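Local atomic coordinates of spindle assembly abnormal protein 6 homolog (Drosophila melanogaster, PDB entry 5AL7), a protein that forms the central scaffold of the centriole, its homodimers joining through their globular N-terminal heads into the ring of a ninefold-symmetric cartwheel. Residues 12-17 against 161-166; 22-27 against 52-57; 48-53 against 63-68; 59-64 against 77-82; 132-137 against 155-160. The protein carries 1 engineered substitution. All coordinates share one frame; numbering follows the deposited sequence.

Contact 1: 12-17 against 161-166; sequences SYSAKM and LNTVLF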
# COMPACT_ATOMS: atom_id res chain seq x y z
N SER A 12 3.79 22.10 -0.45
CA SER A 12 4.60 22.61 -1.56
C SER A 12 4.13 21.99 -2.87
O SER A 12 3.27 21.11 -2.89
CB SER A 12 6.09 22.31 -1.33
OG SER A 12 6.90 22.95 -2.30
N TYR A 13 4.70 22.47 -3.98
CA TYR A 13 4.28 22.03 -5.30
C TYR A 13 5.32 21.13 -5.94
O TYR A 13 6.52 21.38 -5.85
CB TYR A 13 4.04 23.26 -6.20
CG TYR A 13 4.02 22.97 -7.69
CD1 TYR A 13 2.89 22.45 -8.30
CD2 TYR A 13 5.14 23.22 -8.47
CE1 TYR A 13 2.87 22.19 -9.66
CE2 TYR A 13 5.13 22.96 -9.83
CZ TYR A 13 4.00 22.44 -10.42
OH TYR A 13 3.97 22.18 -11.77
N SER A 14 4.85 20.08 -6.60
CA SER A 14 5.72 19.20 -7.38
C SER A 14 4.94 18.44 -8.41
O SER A 14 3.81 18.03 -8.17
CB SER A 14 6.47 18.20 -6.50
OG SER A 14 7.36 17.41 -7.28
N ALA A 15 5.60 18.23 -9.54
CA ALA A 15 5.00 17.54 -10.66
C ALA A 15 4.65 16.11 -10.29
O ALA A 15 5.49 15.36 -9.77
CB ALA A 15 5.94 17.58 -11.86
N LYS A 16 3.39 15.76 -10.54
CA LYS A 16 2.89 14.41 -10.35
C LYS A 16 2.64 13.83 -11.72
O LYS A 16 2.08 14.49 -12.58
CB LYS A 16 1.60 14.41 -9.53
CG LYS A 16 1.75 14.99 -8.16
CD LYS A 16 0.44 15.60 -7.70
CE LYS A 16 0.70 16.53 -6.53
NZ LYS A 16 1.45 17.76 -6.93
N MET A 17 3.09 12.60 -11.93
CA MET A 17 2.87 11.91 -13.19
C MET A 17 1.47 11.27 -13.19
O MET A 17 1.34 10.05 -13.24
CB MET A 17 3.96 10.87 -13.44
CG MET A 17 5.35 11.49 -13.55
SD MET A 17 5.60 12.58 -14.98
CE MET A 17 5.78 11.36 -16.28
N LEU A 161 5.26 16.69 0.66
CA LEU A 161 4.34 15.71 1.24
C LEU A 161 3.17 15.34 0.35
O LEU A 161 2.84 14.17 0.22
CB LEU A 161 3.80 16.22 2.57
CG LEU A 161 4.52 15.57 3.74
CD1 LEU A 161 6.00 15.99 3.75
CD2 LEU A 161 3.83 15.94 5.04
N ASN A 162 2.57 16.33 -0.31
CA ASN A 162 1.42 16.02 -1.13
C ASN A 162 1.76 15.00 -2.21
O ASN A 162 1.07 13.99 -2.37
CB ASN A 162 0.86 17.28 -1.78
CG ASN A 162 -0.56 17.07 -2.27
OD1 ASN A 162 -0.82 17.09 -3.48
ND2 ASN A 162 -1.48 16.83 -1.34
N THR A 163 2.88 15.23 -2.89
CA THR A 163 3.32 14.37 -3.98
C THR A 163 3.68 12.98 -3.49
O THR A 163 3.30 11.97 -4.10
CB THR A 163 4.54 14.97 -4.68
OG1 THR A 163 4.33 16.37 -4.91
CG2 THR A 163 4.82 14.24 -5.99
N VAL A 164 4.42 12.94 -2.39
CA VAL A 164 4.81 11.68 -1.79
C VAL A 164 3.60 10.84 -1.44
O VAL A 164 3.54 9.65 -1.74
CB VAL A 164 5.64 11.89 -0.52
CG1 VAL A 164 5.99 10.56 0.10
CG2 VAL A 164 6.90 12.66 -0.85
N LEU A 165 2.62 11.50 -0.82
CA LEU A 165 1.39 10.85 -0.40
C LEU A 165 0.65 10.31 -1.61
O LEU A 165 0.06 9.23 -1.55
CB LEU A 165 0.53 11.83 0.40
CG LEU A 165 -0.74 11.32 1.05
CD1 LEU A 165 -0.43 10.03 1.78
CD2 LEU A 165 -1.27 12.37 2.02
N PHE A 166 0.71 11.06 -2.72
CA PHE A 166 0.12 10.62 -3.98
C PHE A 166 0.75 9.31 -4.46
O PHE A 166 0.04 8.35 -4.80
CB PHE A 166 0.29 11.70 -5.04
CG PHE A 166 -0.06 11.24 -6.43
CD1 PHE A 166 -1.38 11.18 -6.85
CD2 PHE A 166 0.94 10.84 -7.32
CE1 PHE A 166 -1.71 10.75 -8.12
CE2 PHE A 166 0.62 10.41 -8.59
CZ PHE A 166 -0.70 10.36 -8.99
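Lys-16 lays its methylene chain against the first turns of helix 161-187. The apolar touches come from the near part of that chain: its CB stands over one face of the Phe-166 ring, offset toward the rim and 4.1 Å above the plane, and Lys-16 CG meets Thr-163 CG2 at 3.8 Å. In Thr-163 CG2 is anti to the backbone N, which turns this methyl to the lysine, while OG1 rests against CB of Ser-14. A side chain as small as serine lets the loop come close here.

Among the polar groups no hydrogen bond joins the two segments. The lysine chain bends at its last torsion (chi4 69°), and NZ turns back on its own segment, giving a 2.7 Å bond to Ser-14 O in the carbonyl plane. Its CE passes 3.5 Å from Asn-162 OD1, the two side chains crossing at about a right angle.

The loop runs on over the sheet, where Ala-15 touches Thr-78 of strand 70-80 and Met-17 reaches strands 44-55 and 60-67. Val-164 and Leu-165, which do not meet the loop, pack on Leu-165 of the second subunit, where the helix enters the dimerising coiled coil.

Contact 2: 22-27 against 52-57; sequences SVVNIL and AERVDF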
# COMPACT_ATOMS: atom_id res chain seq x y z
N SER A 22 -1.29 7.51 -20.48
CA SER A 22 -0.18 8.19 -21.17
C SER A 22 1.16 8.03 -20.45
O SER A 22 2.20 8.40 -20.98
CB SER A 22 -0.48 9.67 -21.36
OG SER A 22 -1.34 9.87 -22.47
N VAL A 23 1.12 7.52 -19.22
CA VAL A 23 2.34 7.25 -18.47
C VAL A 23 3.02 5.98 -18.98
O VAL A 23 2.44 4.89 -18.97
CB VAL A 23 2.07 7.11 -16.97
CG1 VAL A 23 3.37 6.81 -16.23
CG2 VAL A 23 1.40 8.37 -16.43
N VAL A 24 4.25 6.14 -19.45
CA VAL A 24 5.03 5.05 -20.01
C VAL A 24 6.24 4.74 -19.11
O VAL A 24 7.03 5.63 -18.80
CB VAL A 24 5.53 5.39 -21.43
CG1 VAL A 24 6.19 4.19 -22.07
CG2 VAL A 24 4.40 5.86 -22.30
N ASN A 25 6.38 3.49 -18.69
CA ASN A 25 7.55 3.08 -17.91
C ASN A 25 8.76 2.91 -18.81
O ASN A 25 8.87 1.92 -19.53
CB ASN A 25 7.28 1.78 -17.16
CG ASN A 25 6.90 2.03 -15.72
OD1 ASN A 25 7.75 2.26 -14.87
ND2 ASN A 25 5.60 2.00 -15.44
N ILE A 26 9.68 3.88 -18.79
CA ILE A 26 10.82 3.84 -19.71
C ILE A 26 11.81 2.76 -19.30
O ILE A 26 12.65 2.33 -20.10
CB ILE A 26 11.53 5.21 -19.81
CG1 ILE A 26 12.07 5.68 -18.47
CG2 ILE A 26 10.59 6.27 -20.33
CD1 ILE A 26 13.23 6.66 -18.60
N LEU A 27 11.68 2.31 -18.05
CA LEU A 27 12.52 1.26 -17.48
C LEU A 27 11.77 0.61 -16.34
O LEU A 27 11.13 1.31 -15.55
CB LEU A 27 13.85 1.83 -16.99
CG LEU A 27 14.90 0.85 -16.46
CD1 LEU A 27 15.56 0.13 -17.62
CD2 LEU A 27 15.93 1.57 -15.61
N ALA A 52 11.36 5.02 -13.36
CA ALA A 52 11.61 5.93 -14.48
C ALA A 52 10.44 5.95 -15.46
O ALA A 52 10.14 4.94 -16.10
CB ALA A 52 12.91 5.53 -15.19
N GLU A 53 9.77 7.09 -15.58
CA GLU A 53 8.62 7.12 -16.51
C GLU A 53 8.46 8.45 -17.26
O GLU A 53 8.82 9.51 -16.76
CB GLU A 53 7.33 6.77 -15.76
CG GLU A 53 7.02 7.64 -14.54
CD GLU A 53 6.00 7.01 -13.58
OE1 GLU A 53 5.97 5.76 -13.46
OE2 GLU A 53 5.23 7.77 -12.95
N ARG A 54 7.91 8.37 -18.47
CA ARG A 54 7.67 9.56 -19.29
C ARG A 54 6.21 9.67 -19.78
O ARG A 54 5.42 8.74 -19.65
CB ARG A 54 8.61 9.59 -20.50
CG ARG A 54 8.15 8.69 -21.63
CD ARG A 54 8.94 8.86 -22.92
NE ARG A 54 8.32 8.09 -24.00
CZ ARG A 54 8.72 6.88 -24.37
NH1 ARG A 54 9.76 6.30 -23.79
NH2 ARG A 54 8.08 6.25 -25.36
N VAL A 55 5.86 10.82 -20.35
CA VAL A 55 4.53 11.02 -20.92
C VAL A 55 4.58 10.82 -22.44
O VAL A 55 5.52 11.26 -23.10
CB VAL A 55 3.98 12.43 -20.58
CG1 VAL A 55 2.54 12.53 -20.95
CG2 VAL A 55 4.13 12.71 -19.10
N ASP A 56 3.59 10.14 -22.99
CA ASP A 56 3.63 9.79 -24.41
C ASP A 56 3.32 10.97 -25.36
O ASP A 56 3.88 11.06 -26.46
CB ASP A 56 2.67 8.61 -24.68
CG ASP A 56 1.20 9.01 -24.73
OD1 ASP A 56 0.82 10.03 -24.13
OD2 ASP A 56 0.42 8.28 -25.37
N PHE A 57 2.43 11.85 -24.93
CA PHE A 57 1.96 12.94 -25.78
C PHE A 57 2.75 14.25 -25.65
O PHE A 57 2.54 15.18 -26.42
CB PHE A 57 0.47 13.19 -25.52
CG PHE A 57 0.15 13.67 -24.14
CD1 PHE A 57 0.22 15.01 -23.82
CD2 PHE A 57 -0.26 12.79 -23.16
CE1 PHE A 57 -0.10 15.46 -22.56
CE2 PHE A 57 -0.59 13.23 -21.90
CZ PHE A 57 -0.51 14.56 -21.60
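Ile-26 and Ala-52 meet in the closely packed part of this contact. CG1 of Ile-26 lies between its backbone N and carbonyl carbon (chi1 60°), and from there it touches Ala-52 CB at 3.4 Å, with CD1 beside it. Alanine suits the spot because a longer side chain would compete with the isoleucine for the same room. The branch CG2 of Ile-26 goes the other way, to the stem of Arg-54 and to its NH1, 3.6 Å off. The guanidinium also has Val-24 CG1 over one face, so two branched aliphatic residues lie against the extended arginine from the same side of its guanidinium plane.

The backbones belong to the antiparallel hairpin of strands 23-36 and 44-55. Val-24 and Arg-54 form a hydrogen-bonded pair in it, Val-24 N reaching Arg-54 O at 2.9 Å in a nearly straight bond of 170°. Beyond Asn-25 the first chain turns a corner, and Ile-26 N still gives a more bent bond to Ala-52 O. On the face of Val-23 and Glu-53, Val-23 CG1 packs on the carboxylate carbon CD of Glu-53 at 3.7 Å; the charge of this buried acid is met by Arg-64.

The far end is more open. Ser-22 OG donates to Asp-56 OD1 over 2.7 Å, from above the carboxylate plane, and sits at the edge of the exposed Phe-57 ring. Asp-56 N returns a bond to Ser-22 O, and short polar side chains are well placed at this solvent-facing margin. At the opposite end Leu-27 is buried against Leu-108 of helix 97-113.

Contact 3: 48-53 against 63-68; sequences CLLYAE and LRLTEK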
# COMPACT_ATOMS: atom_id res chain seq x y z
N CYS A 48 18.11 1.93 -2.71
CA CYS A 48 16.96 2.69 -3.18
C CYS A 48 16.16 1.91 -4.22
O CYS A 48 16.59 0.87 -4.70
CB CYS A 48 17.40 4.03 -3.77
SG CYS A 48 18.21 5.15 -2.60
N LEU A 49 15.01 2.47 -4.57
CA LEU A 49 14.13 1.95 -5.61
C LEU A 49 13.96 3.03 -6.64
O LEU A 49 13.52 4.15 -6.30
CB LEU A 49 12.77 1.56 -5.05
CG LEU A 49 12.68 0.34 -4.14
CD1 LEU A 49 11.39 0.41 -3.38
CD2 LEU A 49 12.76 -0.94 -4.96
N LEU A 50 14.31 2.72 -7.88
CA LEU A 50 14.18 3.70 -8.95
C LEU A 50 13.00 3.40 -9.86
O LEU A 50 12.77 2.25 -10.29
CB LEU A 50 15.46 3.78 -9.76
CG LEU A 50 15.45 5.03 -10.65
CD1 LEU A 50 16.81 5.68 -10.56
CD2 LEU A 50 15.12 4.69 -12.09
N TYR A 51 12.26 4.48 -10.13
CA TYR A 51 11.09 4.52 -10.99
C TYR A 51 11.33 5.50 -12.13
O TYR A 51 11.44 6.70 -11.89
CB TYR A 51 9.85 4.98 -10.22
CG TYR A 51 9.51 4.19 -9.00
CD1 TYR A 51 10.05 4.51 -7.75
CD2 TYR A 51 8.63 3.12 -9.07
CE1 TYR A 51 9.72 3.78 -6.62
CE2 TYR A 51 8.29 2.39 -7.95
CZ TYR A 51 8.84 2.72 -6.73
OH TYR A 51 8.50 1.98 -5.63
N ALA A 52 11.36 5.02 -13.36
CA ALA A 52 11.61 5.93 -14.48
C ALA A 52 10.44 5.95 -15.46
O ALA A 52 10.14 4.94 -16.10
CB ALA A 52 12.91 5.53 -15.19
N GLU A 53 9.77 7.09 -15.58
CA GLU A 53 8.62 7.12 -16.51
C GLU A 53 8.46 8.45 -17.26
O GLU A 53 8.82 9.51 -16.76
CB GLU A 53 7.33 6.77 -15.76
CG GLU A 53 7.02 7.64 -14.54
CD GLU A 53 6.00 7.01 -13.58
OE1 GLU A 53 5.97 5.76 -13.46
OE2 GLU A 53 5.23 7.77 -12.95
N LEU A 63 11.99 10.95 -12.96
CA LEU A 63 12.74 9.91 -12.26
C LEU A 63 12.47 10.02 -10.77
O LEU A 63 12.72 11.06 -10.16
CB LEU A 63 14.25 10.01 -12.52
CG LEU A 63 14.79 9.95 -13.94
CD1 LEU A 63 16.27 10.29 -13.96
CD2 LEU A 63 14.56 8.58 -14.51
N ARG A 64 11.94 8.95 -10.20
CA ARG A 64 11.69 8.93 -8.76
C ARG A 64 12.62 7.96 -8.07
O ARG A 64 12.79 6.82 -8.49
CB ARG A 64 10.23 8.57 -8.47
CG ARG A 64 9.28 9.74 -8.67
CD ARG A 64 7.86 9.35 -8.39
NE ARG A 64 7.29 8.64 -9.53
CZ ARG A 64 6.99 7.35 -9.51
NH1 ARG A 64 7.15 6.65 -8.39
NH2 ARG A 64 6.49 6.78 -10.60
N LEU A 65 13.21 8.44 -6.98
CA LEU A 65 14.12 7.64 -6.18
C LEU A 65 13.60 7.53 -4.76
O LEU A 65 13.38 8.54 -4.09
CB LEU A 65 15.50 8.28 -6.21
CG LEU A 65 16.72 7.48 -5.78
CD1 LEU A 65 17.07 6.43 -6.83
CD2 LEU A 65 17.85 8.46 -5.58
N THR A 66 13.37 6.30 -4.29
CA THR A 66 12.86 6.12 -2.93
C THR A 66 13.82 5.29 -2.08
O THR A 66 14.46 4.38 -2.59
CB THR A 66 11.48 5.41 -2.92
OG1 THR A 66 11.61 4.09 -3.46
CG2 THR A 66 10.47 6.19 -3.74
N GLU A 67 13.98 5.62 -0.80
CA GLU A 67 14.79 4.75 0.05
C GLU A 67 14.00 3.50 0.38
O GLU A 67 12.90 3.59 0.92
CB GLU A 67 15.21 5.48 1.31
CG GLU A 67 16.23 6.54 1.07
CD GLU A 67 16.79 7.10 2.36
OE1 GLU A 67 17.12 6.29 3.27
OE2 GLU A 67 16.91 8.34 2.44
N LYS A 68 14.56 2.34 0.08
CA LYS A 68 13.84 1.07 0.23
C LYS A 68 13.23 0.90 1.61
O LYS A 68 12.08 0.49 1.73
CB LYS A 68 14.78 -0.10 -0.05
CG LYS A 68 14.09 -1.42 -0.32
CD LYS A 68 15.11 -2.54 -0.40
CE LYS A 68 14.47 -3.91 -0.53
NZ LYS A 68 15.54 -4.97 -0.51
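Tyr-51 and Arg-64 are brought together by like first torsions, CG being anti to the carbonyl carbon in both (chi1 -56° and -78°), and by a bend of the arginine at chi3. The guanidinium then lies over the root of the tyrosine, with NH1 3.4 Å above one face of the ring, toward its rim, and the two planes 25° apart. NH2 is engaged at the group's edge by Glu-53 OE2, a 2.8 Å salt bridge whose hydrogen bond is weak, and the same arginine makes a cation-pi contact with Tyr-167.

Strands 44-55 and 60-67 form an antiparallel hairpin in the sheet of the N-terminal head. Leu-49 with Thr-66 and Tyr-51 with Arg-64 are hydrogen-bonded pairs in it. At the ring edge sits Thr-66 OG1, which shares Gln-71 as a partner with Tyr-51 OH. An alanine in place of Tyr-51 would probably leave NH1 of the arginine without its covering ring and Gln-71 without one of its two hydroxyl partners. The opposite face is apolar: Leu-50 CD1 meets Leu-65 CD1 at 3.8 Å, and the small Ala-52 lets Leu-63 CD2 come within 3.5 Å of its CB, beneath Leu-108 of helix 97-113.

Contact 4: 59-64 against 77-82; sequences ELLQLR and TTVDSA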
# COMPACT_ATOMS: atom_id res chain seq x y z
N GLU A 59 6.79 16.04 -24.17
CA GLU A 59 8.13 15.83 -23.64
C GLU A 59 8.13 16.09 -22.15
O GLU A 59 8.15 17.25 -21.70
CB GLU A 59 9.15 16.72 -24.34
CG GLU A 59 9.28 16.40 -25.80
CD GLU A 59 10.18 17.36 -26.52
OE1 GLU A 59 10.42 18.46 -25.97
OE2 GLU A 59 10.59 17.03 -27.65
N LEU A 60 8.04 15.01 -21.38
CA LEU A 60 8.08 15.11 -19.94
C LEU A 60 8.63 13.83 -19.33
O LEU A 60 8.07 12.75 -19.49
CB LEU A 60 6.69 15.40 -19.39
CG LEU A 60 6.62 15.62 -17.88
CD1 LEU A 60 7.47 16.81 -17.44
CD2 LEU A 60 5.19 15.82 -17.47
N LEU A 61 9.73 13.97 -18.60
CA LEU A 61 10.38 12.83 -17.98
C LEU A 61 10.44 12.98 -16.47
O LEU A 61 10.79 14.04 -15.95
CB LEU A 61 11.79 12.65 -18.52
CG LEU A 61 12.67 11.65 -17.78
CD1 LEU A 61 12.27 10.21 -18.09
CD2 LEU A 61 14.11 11.90 -18.09
N GLN A 62 10.09 11.91 -15.76
CA GLN A 62 10.28 11.94 -14.31
C GLN A 62 11.00 10.70 -13.81
O GLN A 62 10.70 9.56 -14.22
CB GLN A 62 8.95 12.08 -13.58
CG GLN A 62 9.13 12.60 -12.17
CD GLN A 62 7.90 12.47 -11.33
OE1 GLN A 62 7.47 11.36 -11.02
NE2 GLN A 62 7.32 13.60 -10.95
N LEU A 63 11.99 10.95 -12.96
CA LEU A 63 12.74 9.91 -12.26
C LEU A 63 12.47 10.02 -10.77
O LEU A 63 12.72 11.06 -10.16
CB LEU A 63 14.25 10.01 -12.52
CG LEU A 63 14.79 9.95 -13.94
CD1 LEU A 63 16.27 10.29 -13.96
CD2 LEU A 63 14.56 8.58 -14.51
N ARG A 64 11.94 8.95 -10.20
CA ARG A 64 11.69 8.93 -8.76
C ARG A 64 12.62 7.96 -8.07
O ARG A 64 12.79 6.82 -8.49
CB ARG A 64 10.23 8.57 -8.47
CG ARG A 64 9.28 9.74 -8.67
CD ARG A 64 7.86 9.35 -8.39
NE ARG A 64 7.29 8.64 -9.53
CZ ARG A 64 6.99 7.35 -9.51
NH1 ARG A 64 7.15 6.65 -8.39
NH2 ARG A 64 6.49 6.78 -10.60
N THR A 77 13.19 13.90 -9.79
CA THR A 77 13.73 14.71 -10.88
C THR A 77 12.76 14.80 -12.05
O THR A 77 12.40 13.78 -12.65
CB THR A 77 15.07 14.15 -11.39
OG1 THR A 77 16.09 14.39 -10.41
CG2 THR A 77 15.47 14.84 -12.65
N THR A 78 12.33 16.01 -12.37
CA THR A 78 11.39 16.18 -13.48
C THR A 78 11.93 17.11 -14.54
O THR A 78 12.15 18.30 -14.28
CB THR A 78 10.02 16.72 -12.99
OG1 THR A 78 9.60 16.00 -11.83
CG2 THR A 78 8.98 16.57 -14.10
N VAL A 79 12.15 16.59 -15.74
CA VAL A 79 12.67 17.41 -16.82
C VAL A 79 11.69 17.44 -18.00
O VAL A 79 11.28 16.40 -18.51
CB VAL A 79 14.09 16.94 -17.30
CG1 VAL A 79 14.19 15.43 -17.34
CG2 VAL A 79 14.45 17.57 -18.64
N ASP A 80 11.29 18.64 -18.40
CA ASP A 80 10.41 18.84 -19.54
C ASP A 80 11.20 19.47 -20.69
O ASP A 80 12.42 19.44 -20.68
CB ASP A 80 9.21 19.71 -19.17
CG ASP A 80 9.63 21.04 -18.57
OD1 ASP A 80 10.00 21.95 -19.34
OD2 ASP A 80 9.57 21.19 -17.33
N SER A 81 10.50 20.03 -21.68
CA SER A 81 11.16 20.62 -22.85
C SER A 81 12.10 21.76 -22.50
O SER A 81 13.26 21.79 -22.95
CB SER A 81 10.13 21.10 -23.87
OG SER A 81 9.47 20.00 -24.47
N ALA A 82 11.59 22.72 -21.73
CA ALA A 82 12.38 23.88 -21.36
C ALA A 82 13.60 23.46 -20.53
O ALA A 82 14.75 23.82 -20.84
CB ALA A 82 11.52 24.88 -20.60
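In the antiparallel hairpin of strands 60-67 and 70-80, Leu-61 faces Val-79 and Leu-63 faces Thr-77 as hydrogen-bonded pairs. Leu-63 N reaches Thr-77 O at 2.9 Å, and the return bond from Thr-77 N is nearly straight at 176°. Leu-61 CD2 packs on Val-79 CG1 at 3.6 Å, and both residues touch Phe-100 of helix 97-113, a place for branched aliphatic side chains.

The other face carries Gln-62 and Thr-78. With CG anti to the backbone N (chi1 -160°) and the chain extended beyond, the amide of Gln-62 is held by weak bonds: NE2 to Thr-78 OG1 at 3.4 Å and to Ala-15 O, and OE1 from Arg-64 NE at 3.1 Å. A leucine in place of Gln-62 would probably leave Ala-15 O and Arg-64 NE without these partners and the N-terminal loop less firmly tied to the sheet. Alongside, Leu-60 CD1 meets Thr-78 CG2 at 3.7 Å.

Where strand 70-80 runs into helix 81-90, Asp-80 is the N-cap, its OD1 accepting a weak bond from Ala-82 N. Next to it Ser-81 OG points at Glu-59 OE1, at a modelled separation too short to be relied on.

Contact 5: 132-137 against 155-160; sequences EVHDYY and PCRSAP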
# COMPACT_ATOMS: atom_id res chain seq x y z
N GLU A 132 16.65 28.26 -4.66
CA GLU A 132 16.32 27.38 -5.78
C GLU A 132 15.38 26.28 -5.29
O GLU A 132 15.40 25.92 -4.12
CB GLU A 132 17.59 26.79 -6.36
CG GLU A 132 18.35 26.03 -5.30
CD GLU A 132 19.75 25.68 -5.72
OE1 GLU A 132 20.18 26.13 -6.81
OE2 GLU A 132 20.44 25.00 -4.93
N VAL A 133 14.59 25.73 -6.20
CA VAL A 133 13.66 24.66 -5.84
C VAL A 133 14.37 23.33 -5.63
O VAL A 133 14.05 22.58 -4.70
CB VAL A 133 12.57 24.49 -6.92
CG1 VAL A 133 11.50 23.51 -6.44
CG2 VAL A 133 11.94 25.83 -7.26
N HIS A 134 15.32 23.04 -6.51
CA HIS A 134 16.08 21.80 -6.45
C HIS A 134 17.29 21.90 -5.51
O HIS A 134 18.15 22.76 -5.67
CB HIS A 134 16.52 21.40 -7.87
CG HIS A 134 15.42 21.47 -8.88
ND1 HIS A 134 14.36 20.58 -8.89
CD2 HIS A 134 15.20 22.32 -9.91
CE1 HIS A 134 13.54 20.88 -9.89
NE2 HIS A 134 14.03 21.94 -10.52
N ASP A 135 17.31 21.04 -4.49
CA ASP A 135 18.38 21.04 -3.51
C ASP A 135 19.40 19.92 -3.73
O ASP A 135 20.36 19.79 -2.97
CB ASP A 135 17.80 20.91 -2.10
CG ASP A 135 17.22 22.21 -1.58
OD1 ASP A 135 17.45 23.26 -2.23
OD2 ASP A 135 16.55 22.18 -0.53
N TYR A 136 19.19 19.11 -4.76
CA TYR A 136 20.11 18.00 -5.04
C TYR A 136 20.46 17.88 -6.53
O TYR A 136 19.90 18.55 -7.37
CB TYR A 136 19.51 16.69 -4.54
CG TYR A 136 19.00 16.78 -3.11
CD1 TYR A 136 19.88 16.70 -2.04
CD2 TYR A 136 17.66 16.97 -2.84
CE1 TYR A 136 19.43 16.79 -0.74
CE2 TYR A 136 17.19 17.07 -1.55
CZ TYR A 136 18.08 16.98 -0.50
OH TYR A 136 17.62 17.07 0.80
N TYR A 137 21.41 17.00 -6.82
CA TYR A 137 21.79 16.64 -8.17
C TYR A 137 21.78 15.14 -8.26
O TYR A 137 22.32 14.45 -7.38
CB TYR A 137 23.18 17.17 -8.53
CG TYR A 137 23.23 18.64 -8.89
CD1 TYR A 137 22.51 19.15 -9.97
CD2 TYR A 137 24.01 19.51 -8.16
CE1 TYR A 137 22.57 20.49 -10.29
CE2 TYR A 137 24.08 20.85 -8.47
CZ TYR A 137 23.37 21.34 -9.53
OH TYR A 137 23.47 22.69 -9.80
N PRO A 155 18.97 18.16 -12.13
CA PRO A 155 18.47 18.88 -10.95
C PRO A 155 17.40 18.07 -10.24
O PRO A 155 16.33 17.81 -10.79
CB PRO A 155 17.89 20.17 -11.53
CG PRO A 155 18.38 20.25 -12.92
CD PRO A 155 18.59 18.84 -13.38
N CYS A 156 17.73 17.61 -9.03
CA CYS A 156 16.86 16.77 -8.23
C CYS A 156 16.26 17.50 -7.03
O CYS A 156 16.87 18.39 -6.47
CB CYS A 156 17.62 15.54 -7.74
SG CYS A 156 16.56 14.18 -7.42
N ARG A 157 15.07 17.07 -6.63
CA ARG A 157 14.29 17.76 -5.63
C ARG A 157 13.86 16.82 -4.52
O ARG A 157 13.67 15.62 -4.74
CB ARG A 157 13.08 18.41 -6.30
CG ARG A 157 12.27 19.35 -5.45
CD ARG A 157 10.79 19.23 -5.79
NE ARG A 157 10.02 20.43 -5.48
CZ ARG A 157 9.58 20.74 -4.27
NH1 ARG A 157 9.84 19.94 -3.24
NH2 ARG A 157 8.88 21.85 -4.08
N SER A 158 13.72 17.35 -3.31
CA SER A 158 13.16 16.56 -2.23
C SER A 158 11.63 16.66 -2.29
O SER A 158 11.07 17.74 -2.10
CB SER A 158 13.67 17.03 -0.89
OG SER A 158 13.38 16.04 0.07
N ALA A 159 10.98 15.54 -2.61
CA ALA A 159 9.54 15.54 -2.85
C ALA A 159 8.72 16.05 -1.66
O ALA A 159 8.90 15.61 -0.52
CB ALA A 159 9.08 14.15 -3.24
N PRO A 160 7.81 17.00 -1.93
CA PRO A 160 6.90 17.54 -0.92
C PRO A 160 5.80 16.54 -0.54
O PRO A 160 5.46 15.65 -1.34
CB PRO A 160 6.32 18.77 -1.60
CG PRO A 160 6.38 18.46 -3.04
CD PRO A 160 7.61 17.63 -3.25
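Pro-155 meets His-134 through its CB, which stands over one face of the imidazole, toward the rim, 4.1 Å from the ring centroid and 26° off the ring normal, a CH-pi contact. Proline suits this place because its ring offers C-H groups to the aromatic face. At the edge of the same imidazole, near ND1, lies Arg-157 CB at 3.6 Å; the arginine crosses the histidine at about a right angle, its guanidinium plane 89° from the imidazole. Farther out, Val-133 CG1 touches Arg-157 NE at 3.5 Å. The guanidinium is steadied from two directions, since NH1 gives a 2.8 Å bond, in the plane of the group, to Ser-158 O, and NH2 has Ser-12 OG as a partner.

Strands 136-142 and 149-158 pair here as an antiparallel hairpin that opens with a classic beta bulge: Asp-135 and Tyr-136 both lie opposite Cys-156. Tyr-136 N donates to Cys-156 O at 3.0 Å, and Cys-156 N comes to Tyr-136 O from well above the carbonyl plane, 54° out of it.

The Tyr-136 ring turns an edge to the second strand, CE2 meeting Ser-158 CB at 3.6 Å, while Asp-135 CB lies over one of its faces. A small serine leaves room for that ring edge. Cys-156, buried and compact, sets its CB against Tyr-136 CB at 3.9 Å and touches Tyr-75 of the adjacent strand 70-80 and Leu-120 of strand 117-122, which lies beyond strand 136-142 in the sheet. Across the hairpin Tyr-137 only brushes Pro-155 CA with CD1, and it makes a cation-pi contact with Arg-123.

How the contacts relate
Contacts 2, 3 and 4 follow one another along the chain and across one sheet, pairing strand 23-36 with 44-55, 44-55 with 60-67, and 60-67 with 70-80. Contacts 2 and 3 share Ala-52 and Glu-53, contacts 3 and 4 Leu-63 and Arg-64, each pair with its centres about 14 Å apart. Contact 5 comes later in the chain; its strand 149-158 adjoins strand 70-80 of contact 4. Contact 1 brackets them all, bringing the N-terminal loop to the start of helix 161-187, about 13 Å between centres from contact 5. The head is thus joined to the root of the coiled coil, which links the ring-forming part of the cartwheel to its dimerising part.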